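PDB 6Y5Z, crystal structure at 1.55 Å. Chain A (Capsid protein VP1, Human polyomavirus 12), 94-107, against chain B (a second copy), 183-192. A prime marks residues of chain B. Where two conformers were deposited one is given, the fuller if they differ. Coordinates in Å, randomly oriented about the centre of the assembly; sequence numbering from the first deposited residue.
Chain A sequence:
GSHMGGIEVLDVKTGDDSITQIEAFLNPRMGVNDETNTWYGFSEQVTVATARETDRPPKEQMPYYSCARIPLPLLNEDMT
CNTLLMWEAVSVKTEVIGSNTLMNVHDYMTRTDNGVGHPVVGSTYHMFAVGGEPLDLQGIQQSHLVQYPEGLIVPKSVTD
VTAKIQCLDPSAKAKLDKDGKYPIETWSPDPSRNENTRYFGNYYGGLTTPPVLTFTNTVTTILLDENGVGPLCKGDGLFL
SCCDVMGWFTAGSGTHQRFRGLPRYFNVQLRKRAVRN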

# COMPACT_ATOMS: atom_id res chain seq x y z
N THR A 94 -13.29 17.42 4.97
CA THR A 94 -13.41 17.58 3.51
C THR A 94 -13.66 16.22 2.89
O THR A 94 -13.19 15.19 3.41
CB THR A 94 -12.20 18.33 2.94
OG1 THR A 94 -12.43 18.55 1.54
CG2 THR A 94 -10.91 17.58 3.12
N GLU A 95 -14.43 16.23 1.81
CA GLU A 95 -14.89 15.00 1.15
C GLU A 95 -14.97 15.25 -0.34
O GLU A 95 -15.52 16.27 -0.73
CB GLU A 95 -16.28 14.67 1.70
CG GLU A 95 -16.95 13.51 1.01
CD GLU A 95 -16.99 12.33 1.94
OE1 GLU A 95 -15.87 11.94 2.40
OE2 GLU A 95 -18.09 11.81 2.17
N VAL A 96 -14.43 14.35 -1.14
CA VAL A 96 -14.68 14.34 -2.59
C VAL A 96 -15.95 13.53 -2.79
O VAL A 96 -16.00 12.38 -2.34
CB VAL A 96 -13.49 13.76 -3.36
CG1 VAL A 96 -13.83 13.64 -4.82
CG2 VAL A 96 -12.24 14.59 -3.13
N ILE A 97 -16.97 14.13 -3.39
CA ILE A 97 -18.34 13.55 -3.56
C ILE A 97 -18.43 12.90 -4.93
O ILE A 97 -18.01 13.56 -5.87
CB ILE A 97 -19.44 14.62 -3.43
CG1 ILE A 97 -19.41 15.32 -2.08
CG2 ILE A 97 -20.81 13.99 -3.64
CD1 ILE A 97 -19.45 14.32 -0.97
N GLY A 98 -19.00 11.70 -5.03
CA GLY A 98 -19.44 11.15 -6.31
C GLY A 98 -18.58 10.04 -6.86
O GLY A 98 -18.78 9.68 -8.02
N SER A 99 -17.73 9.39 -6.05
CA SER A 99 -17.04 8.18 -6.57
C SER A 99 -18.08 7.14 -7.03
O SER A 99 -17.80 6.39 -7.97
CB SER A 99 -16.05 7.62 -5.56
OG SER A 99 -16.69 7.19 -4.40
N ASN A 100 -19.24 7.09 -6.40
CA ASN A 100 -20.32 6.13 -6.76
C ASN A 100 -20.72 6.33 -8.23
O ASN A 100 -21.20 5.37 -8.83
CB ASN A 100 -21.54 6.31 -5.87
CG ASN A 100 -21.93 7.76 -5.79
OD1 ASN A 100 -21.25 8.51 -5.07
ND2 ASN A 100 -22.95 8.16 -6.55
N THR A 101 -20.57 7.53 -8.78
CA THR A 101 -21.01 7.79 -10.18
C THR A 101 -20.15 6.97 -11.15
O THR A 101 -20.61 6.69 -12.28
CB THR A 101 -21.02 9.27 -10.58
OG1 THR A 101 -19.67 9.76 -10.62
CG2 THR A 101 -21.87 10.11 -9.67
N LEU A 102 -18.94 6.60 -10.75
CA LEU A 102 -18.00 5.88 -11.64
C LEU A 102 -18.40 4.41 -11.72
O LEU A 102 -17.80 3.68 -12.55
CB LEU A 102 -16.58 6.08 -11.10
CG LEU A 102 -16.16 7.55 -10.94
CD1 LEU A 102 -14.89 7.68 -10.13
CD2 LEU A 102 -16.04 8.23 -12.30
N MET A 103 -19.38 3.99 -10.92
CA MET A 103 -19.94 2.61 -10.97
C MET A 103 -20.98 2.50 -12.10
O MET A 103 -21.55 1.40 -12.27
CB MET A 103 -20.53 2.20 -9.63
CG MET A 103 -19.54 2.26 -8.47
SD MET A 103 -18.09 1.19 -8.65
CE MET A 103 -18.91 -0.39 -8.47
N ASN A 104 -21.22 3.57 -12.84
CA ASN A 104 -22.09 3.56 -14.04
C ASN A 104 -21.28 3.01 -15.22
O ASN A 104 -20.38 3.70 -15.69
CB ASN A 104 -22.64 4.95 -14.32
CG ASN A 104 -23.47 5.08 -15.57
OD1 ASN A 104 -23.37 4.27 -16.49
ND2 ASN A 104 -24.27 6.14 -15.65
N VAL A 105 -21.57 1.79 -15.65
CA VAL A 105 -20.84 1.17 -16.79
C VAL A 105 -21.85 0.78 -17.88
O VAL A 105 -21.55 -0.08 -18.69
CB VAL A 105 -19.97 -0.00 -16.31
CG1 VAL A 105 -18.83 0.50 -15.44
CG2 VAL A 105 -20.75 -1.08 -15.61
N HIS A 106 -23.01 1.42 -17.88
CA HIS A 106 -24.02 1.24 -18.95
C HIS A 106 -24.07 2.47 -19.85
O HIS A 106 -24.82 2.42 -20.82
CB HIS A 106 -25.39 0.94 -18.35
CG HIS A 106 -25.92 2.08 -17.55
ND1 HIS A 106 -26.44 3.23 -18.15
CD2 HIS A 106 -25.94 2.31 -16.21
CE1 HIS A 106 -26.79 4.08 -17.20
NE2 HIS A 106 -26.49 3.54 -16.00
N ASP A 107 -23.35 3.56 -19.55
CA ASP A 107 -23.36 4.80 -20.38
C ASP A 107 -22.76 4.46 -21.76
O ASP A 107 -22.17 3.37 -21.92
CB ASP A 107 -22.64 5.95 -19.67
CG ASP A 107 -23.38 6.72 -18.57
OD1 ASP A 107 -24.66 6.72 -18.53
OD2 ASP A 107 -22.68 7.36 -17.77
N PRO B 183 -30.30 3.75 -6.61
CA PRO B 183 -29.11 3.23 -7.27
C PRO B 183 -27.84 3.90 -6.74
O PRO B 183 -27.82 5.09 -6.46
CB PRO B 183 -29.25 3.54 -8.78
CG PRO B 183 -30.68 4.01 -8.94
CD PRO B 183 -31.19 4.42 -7.56
N ILE B 184 -26.77 3.12 -6.55
CA ILE B 184 -25.53 3.77 -6.05
C ILE B 184 -25.02 4.75 -7.11
O ILE B 184 -24.45 5.75 -6.72
CB ILE B 184 -24.44 2.77 -5.64
CG1 ILE B 184 -23.88 2.02 -6.83
CG2 ILE B 184 -24.94 1.85 -4.52
CD1 ILE B 184 -22.66 1.16 -6.50
N GLU B 185 -25.27 4.51 -8.40
CA GLU B 185 -24.66 5.38 -9.44
C GLU B 185 -25.26 6.79 -9.45
O GLU B 185 -24.69 7.65 -10.15
CB GLU B 185 -24.73 4.74 -10.83
CG GLU B 185 -26.11 4.71 -11.44
CD GLU B 185 -26.08 4.21 -12.87
OE1 GLU B 185 -25.38 3.22 -13.15
OE2 GLU B 185 -26.71 4.89 -13.71
N THR B 186 -26.34 7.05 -8.70
CA THR B 186 -26.95 8.40 -8.67
C THR B 186 -26.91 9.07 -7.30
O THR B 186 -27.33 10.22 -7.22
CB THR B 186 -28.40 8.39 -9.17
OG1 THR B 186 -29.23 7.68 -8.26
CG2 THR B 186 -28.52 7.80 -10.55
N TRP B 187 -26.42 8.40 -6.26
CA TRP B 187 -26.58 8.90 -4.88
C TRP B 187 -25.29 8.70 -4.09
O TRP B 187 -24.81 7.56 -4.02
CB TRP B 187 -27.71 8.17 -4.16
CG TRP B 187 -29.08 8.42 -4.71
CD1 TRP B 187 -29.89 7.49 -5.29
CD2 TRP B 187 -29.83 9.65 -4.68
NE1 TRP B 187 -31.09 8.04 -5.61
CE2 TRP B 187 -31.11 9.35 -5.22
CE3 TRP B 187 -29.60 10.93 -4.17
CZ2 TRP B 187 -32.09 10.32 -5.35
CZ3 TRP B 187 -30.58 11.90 -4.31
CH2 TRP B 187 -31.82 11.58 -4.87
N SER B 188 -24.81 9.77 -3.49
CA SER B 188 -23.66 9.79 -2.54
C SER B 188 -24.18 10.04 -1.14
O SER B 188 -25.08 10.84 -0.94
CB SER B 188 -22.72 10.91 -2.90
OG SER B 188 -22.13 10.67 -4.14
N PRO B 189 -23.52 9.53 -0.08
CA PRO B 189 -23.81 10.03 1.26
C PRO B 189 -23.53 11.53 1.28
O PRO B 189 -22.52 11.98 0.71
CB PRO B 189 -22.88 9.26 2.20
CG PRO B 189 -22.25 8.20 1.34
CD PRO B 189 -22.45 8.53 -0.12
N ASP B 190 -24.43 12.30 1.87
CA ASP B 190 -24.35 13.78 1.87
C ASP B 190 -23.46 14.27 3.01
O ASP B 190 -23.87 14.20 4.16
CB ASP B 190 -25.74 14.39 1.95
CG ASP B 190 -25.75 15.89 1.79
OD1 ASP B 190 -24.65 16.49 1.72
OD2 ASP B 190 -26.87 16.44 1.72
N PRO B 191 -22.23 14.81 2.76
CA PRO B 191 -21.36 15.23 3.85
C PRO B 191 -21.85 16.52 4.53
O PRO B 191 -21.37 16.86 5.62
CB PRO B 191 -20.00 15.47 3.16
CG PRO B 191 -20.40 15.86 1.77
CD PRO B 191 -21.61 15.00 1.44
N SER B 192 -22.77 17.24 3.89
CA SER B 192 -23.35 18.49 4.41
C SER B 192 -24.49 18.21 5.38
O SER B 192 -24.95 19.18 6.01
CB SER B 192 -23.81 19.40 3.31
OG SER B 192 -24.99 18.96 2.68
O HOH W 1 -23.60 7.75 -12.61
O HOH W 2 -24.36 1.18 -11.76

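Neighbouring copies of a capsid protein often meet through irregular segments, in which a few side chains bond to the partner's backbone as well as to its side chains. The contact between chains A and B of VP1 illustrates the principle. The two stretches run antiparallel: Glu95 lies nearest Pro191′, Gly98 nearest Ser188′ and Thr101 nearest Glu185′, and the CA atoms draw together along this series from 7.0 Å for Glu95 and Pro191′ to 4.4 Å for Thr101 and Glu185′.

The start of the contact is apolar. As the strand of chain A ends, Ile97 reaches across with its side-chain tip, bringing CD1 to 3.3 Å from CG of Pro191′. Gly98 follows with phi near 106°, where a CB would jam against the preceding carbonyl oxygen. Its own carbonyl O accepts from Thr101 N (2.9 Å) and Thr101 OG1 (2.7 Å), securing the start of the 3-10 segment.

That segment directs Asn100 at the partner, where its amide is used at both ends. OD1 accepts a short hydrogen bond from Ser188′ OG (2.5 Å), while ND2 donates to Ile184′ O (2.8 Å). Behind it, Asn100 O receives a nearly linear CA-H...O contact from Glu185′ CA at 3.5 Å. One water donates to both Thr101 O and Glu185′ O, bridging the backbones. Met103 adds an apolar touch, its CG 3.9 Å from Ile184′ CD1, and a second water links its carbonyl O to Glu185′ OE1.

Asn104 shapes the following turn: its OD1 accepts from His106 N (3.2 Å). His106 then offers its ring edge to the Glu185′ carboxylate, NE2 donating to OE2 at 2.7 Å along an almost straight line. Glu185′ thus engages chain A through both backbone and side chain.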